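Local atomic coordinates of glutaredoxin-2 (Vaccinia virus, PDB entry 2G2Q), a protein that transfers disulfide bonds to virion membrane proteins in the host cytoplasm, a thiol-disulfide exchange step needed for virion morphogenesis and virus replication. Residues K2-P11 and K27-L38. Sequence-based numbering, arbitrary orientation.
Sequences KNVLIIFGKP and KSEYDILHVDIL. With SO4 (sulfate ion), chain D.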
# COMPACT_ATOMS: atom_id res chain seq x y z
N LYS A 2 -12.24 -0.12 17.08
CA LYS A 2 -10.97 -0.09 16.36
C LYS A 2 -11.08 0.74 15.10
O LYS A 2 -12.13 0.81 14.47
CB LYS A 2 -10.46 -1.51 16.07
CG LYS A 2 -9.73 -2.16 17.24
CD LYS A 2 -10.20 -3.59 17.44
CE LYS A 2 -9.22 -4.61 16.88
NZ LYS A 2 -8.68 -5.50 17.96
N ASN A 3 -10.01 1.41 14.76
CA ASN A 3 -9.95 2.06 13.48
C ASN A 3 -9.55 1.01 12.44
O ASN A 3 -9.05 -0.06 12.78
CB ASN A 3 -9.00 3.26 13.54
CG ASN A 3 -9.51 4.37 14.46
OD1 ASN A 3 -10.69 4.74 14.41
ND2 ASN A 3 -8.63 4.89 15.32
N VAL A 4 -9.80 1.32 11.17
CA VAL A 4 -9.58 0.38 10.09
C VAL A 4 -8.41 0.83 9.21
O VAL A 4 -8.37 1.98 8.75
CB VAL A 4 -10.86 0.25 9.24
CG1 VAL A 4 -10.78 -0.94 8.33
CG2 VAL A 4 -12.09 0.13 10.14
N LEU A 5 -7.44 -0.06 9.01
CA LEU A 5 -6.44 0.11 7.96
C LEU A 5 -6.95 -0.52 6.67
O LEU A 5 -7.43 -1.66 6.68
CB LEU A 5 -5.09 -0.50 8.36
CG LEU A 5 -4.46 0.08 9.65
CD1 LEU A 5 -3.18 -0.67 10.12
CD2 LEU A 5 -4.24 1.59 9.55
N ILE A 6 -6.87 0.24 5.57
CA ILE A 6 -7.26 -0.24 4.26
C ILE A 6 -6.03 -0.31 3.40
O ILE A 6 -5.39 0.72 3.11
CB ILE A 6 -8.34 0.65 3.58
CG1 ILE A 6 -9.63 0.69 4.41
CG2 ILE A 6 -8.70 0.14 2.22
CD1 ILE A 6 -9.77 1.95 5.17
N ILE A 7 -5.68 -1.53 3.01
CA ILE A 7 -4.51 -1.79 2.19
C ILE A 7 -4.87 -2.11 0.73
O ILE A 7 -5.59 -3.06 0.45
CB ILE A 7 -3.71 -2.96 2.79
CG1 ILE A 7 -3.31 -2.60 4.23
CG2 ILE A 7 -2.48 -3.28 1.92
CD1 ILE A 7 -2.90 -3.80 5.08
N PHE A 8 -4.36 -1.29 -0.19
CA PHE A 8 -4.48 -1.49 -1.62
C PHE A 8 -3.20 -2.08 -2.18
O PHE A 8 -2.11 -1.63 -1.85
CB PHE A 8 -4.70 -0.15 -2.33
CG PHE A 8 -6.09 0.43 -2.16
CD1 PHE A 8 -7.01 0.37 -3.21
CD2 PHE A 8 -6.48 1.04 -0.97
CE1 PHE A 8 -8.30 0.91 -3.05
CE2 PHE A 8 -7.75 1.56 -0.81
CZ PHE A 8 -8.66 1.50 -1.84
N GLY A 9 -3.35 -3.07 -3.06
CA GLY A 9 -2.23 -3.62 -3.83
C GLY A 9 -2.73 -4.73 -4.75
O GLY A 9 -3.88 -5.12 -4.67
N LYS A 10 -1.86 -5.23 -5.63
CA LYS A 10 -2.17 -6.45 -6.40
C LYS A 10 -2.25 -7.66 -5.49
O LYS A 10 -1.42 -7.82 -4.58
CB LYS A 10 -1.12 -6.71 -7.46
CG LYS A 10 -1.49 -6.16 -8.82
CD LYS A 10 -0.31 -6.21 -9.78
CE LYS A 10 0.02 -7.61 -10.16
NZ LYS A 10 1.04 -7.59 -11.22
N PRO A 11 -3.25 -8.52 -5.72
CA PRO A 11 -3.33 -9.77 -4.99
C PRO A 11 -2.23 -10.71 -5.51
O PRO A 11 -1.78 -10.57 -6.65
CB PRO A 11 -4.70 -10.32 -5.41
CG PRO A 11 -4.94 -9.75 -6.78
CD PRO A 11 -4.36 -8.37 -6.68
N LYS A 27 -3.02 -6.27 14.51
CA LYS A 27 -4.46 -6.66 14.55
C LYS A 27 -5.17 -6.41 15.89
O LYS A 27 -6.41 -6.33 15.94
CB LYS A 27 -4.66 -8.12 14.13
CG LYS A 27 -4.08 -9.18 15.08
CD LYS A 27 -4.11 -10.55 14.40
CE LYS A 27 -2.91 -11.41 14.79
NZ LYS A 27 -3.14 -12.18 16.04
N SER A 28 -4.41 -6.32 16.97
CA SER A 28 -5.01 -6.04 18.26
C SER A 28 -5.34 -4.55 18.35
O SER A 28 -6.03 -4.11 19.26
CB SER A 28 -4.07 -6.46 19.39
OG SER A 28 -2.98 -5.57 19.52
N GLU A 29 -4.86 -3.78 17.37
CA GLU A 29 -5.05 -2.34 17.37
C GLU A 29 -5.97 -1.88 16.24
O GLU A 29 -6.77 -0.96 16.42
CB GLU A 29 -3.69 -1.65 17.28
CG GLU A 29 -3.65 -0.18 17.70
CD GLU A 29 -2.23 0.38 17.71
OE1 GLU A 29 -1.26 -0.43 17.76
OE2 GLU A 29 -2.06 1.62 17.67
N TYR A 30 -5.86 -2.51 15.07
CA TYR A 30 -6.69 -2.11 13.94
C TYR A 30 -7.39 -3.28 13.29
O TYR A 30 -6.83 -4.38 13.21
CB TYR A 30 -5.84 -1.43 12.86
CG TYR A 30 -5.09 -0.20 13.30
CD1 TYR A 30 -3.76 -0.29 13.69
CD2 TYR A 30 -5.70 1.06 13.29
CE1 TYR A 30 -3.05 0.84 14.07
CE2 TYR A 30 -5.00 2.19 13.67
CZ TYR A 30 -3.67 2.07 14.06
OH TYR A 30 -2.96 3.18 14.45
N ASP A 31 -8.61 -3.04 12.83
CA ASP A 31 -9.23 -3.90 11.82
C ASP A 31 -8.51 -3.66 10.48
O ASP A 31 -8.03 -2.55 10.21
CB ASP A 31 -10.73 -3.60 11.67
CG ASP A 31 -11.52 -3.99 12.90
OD1 ASP A 31 -11.09 -4.91 13.64
OD2 ASP A 31 -12.59 -3.37 13.14
N ILE A 32 -8.43 -4.70 9.66
CA ILE A 32 -7.70 -4.64 8.39
C ILE A 32 -8.60 -5.08 7.25
O ILE A 32 -9.32 -6.09 7.37
CB ILE A 32 -6.44 -5.54 8.43
CG1 ILE A 32 -5.49 -5.08 9.54
CG2 ILE A 32 -5.72 -5.53 7.08
CD1 ILE A 32 -4.59 -6.17 10.08
N LEU A 33 -8.57 -4.32 6.16
CA LEU A 33 -9.28 -4.67 4.95
C LEU A 33 -8.35 -4.51 3.77
O LEU A 33 -7.48 -3.62 3.77
CB LEU A 33 -10.50 -3.78 4.73
CG LEU A 33 -11.68 -3.83 5.67
CD1 LEU A 33 -12.62 -2.74 5.22
CD2 LEU A 33 -12.39 -5.18 5.67
N HIS A 34 -8.55 -5.39 2.78
CA HIS A 34 -7.77 -5.45 1.55
C HIS A 34 -8.62 -5.11 0.37
O HIS A 34 -9.67 -5.73 0.14
CB HIS A 34 -7.18 -6.86 1.34
CG HIS A 34 -6.15 -7.21 2.36
ND1 HIS A 34 -6.47 -7.71 3.60
CD2 HIS A 34 -4.80 -7.04 2.35
CE1 HIS A 34 -5.37 -7.87 4.31
NE2 HIS A 34 -4.34 -7.46 3.58
N VAL A 35 -8.16 -4.13 -0.39
CA VAL A 35 -8.72 -3.89 -1.71
C VAL A 35 -7.70 -4.42 -2.71
O VAL A 35 -6.54 -4.02 -2.71
CB VAL A 35 -9.06 -2.40 -1.94
CG1 VAL A 35 -9.94 -2.22 -3.18
CG2 VAL A 35 -9.79 -1.84 -0.71
N ASP A 36 -8.14 -5.39 -3.51
CA ASP A 36 -7.29 -5.93 -4.55
C ASP A 36 -7.39 -5.05 -5.77
O ASP A 36 -8.48 -4.67 -6.20
CB ASP A 36 -7.74 -7.33 -4.92
CG ASP A 36 -7.41 -8.36 -3.86
OD1 ASP A 36 -6.64 -8.07 -2.92
OD2 ASP A 36 -7.91 -9.49 -3.98
N ILE A 37 -6.23 -4.73 -6.34
CA ILE A 37 -6.18 -4.06 -7.61
C ILE A 37 -6.05 -5.14 -8.68
O ILE A 37 -5.06 -5.84 -8.71
CB ILE A 37 -5.00 -3.14 -7.70
CG1 ILE A 37 -5.14 -2.02 -6.68
CG2 ILE A 37 -4.91 -2.59 -9.12
CD1 ILE A 37 -3.87 -1.27 -6.43
N LEU A 38 -7.06 -5.24 -9.54
CA LEU A 38 -7.15 -6.37 -10.47
C LEU A 38 -6.77 -6.07 -11.91
O LEU A 38 -6.68 -6.98 -12.73
CB LEU A 38 -8.55 -6.96 -10.46
CG LEU A 38 -9.16 -7.45 -9.15
CD1 LEU A 38 -10.61 -7.87 -9.41
CD2 LEU A 38 -8.34 -8.59 -8.51
S SO4 D . -5.16 5.90 15.39
O1 SO4 D . -5.87 6.96 14.69
O2 SO4 D . -3.95 5.54 14.64
O3 SO4 D . -4.77 6.42 16.71
O4 SO4 D . -6.02 4.74 15.55
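Strands 3-9 and 30-36 form the parallel pair of the beta-alpha-beta unit that begins this thioredoxin-type fold. Helix 14-24 makes the crossover between them. Toward strand 30-36, the N and O atoms of Leu5, Ile7 and Gly9 bond to Asp31, Leu33, Val35 and Ile37. Val4, Ile6 and Phe8 bond the other way, to strand 71-77. The bond from Ile7 N to Leu33 O is 2.9 Å long and almost straight, at 173°. The one from Gly9 N to Val35 O is weak.

One side of the pair carries Val4, Ile6, Phe8, Leu33 and Val35. Val35 CB lies over one face of the Phe8 ring, 3.8 Å from its centroid. The two methyls of Val35 diverge: CG1 reaches Phe8 CE1, while CG2 meets both Phe8 CZ and Ile6 CG2, the latter at 3.7 Å. The Val35 and Ile6 side chains run side by side.

The other side carries Leu5, Ile7, Tyr30 and Ile32. Leu5 CG sits over the Tyr30 ring, 4.1 Å from the centroid, and Leu5 CD1 touches Tyr30 CD1. Val23 of helix 14-24 and Ile111 of helix 104-113 also touch Leu5. Ile7 CD1 meets Ile32 CG2 at 3.9 Å.

At the start of the strands, Asn3 ND2 and Tyr30 OH donate to two different oxygens of a sulfate, probably from the crystallisation liquor. Lys75 NZ and Tyr116 OH also hydrogen-bond to it. The Lys2 chain bends at its outer torsions (chi3 102°), which brings NZ to hydrogen-bond Lys27 O at 3.1 Å, in the carbonyl plane and on a lone pair.

At the far end, Pro11 CB packs against Asp36 OD2 at 3.6 Å. Strand 71-77 runs antiparallel to 3-9, and 30-36 lies at the sheet edge within this chain. This beta-alpha-beta crossover with an outer second strand is typical of the thioredoxin fold of glutaredoxins.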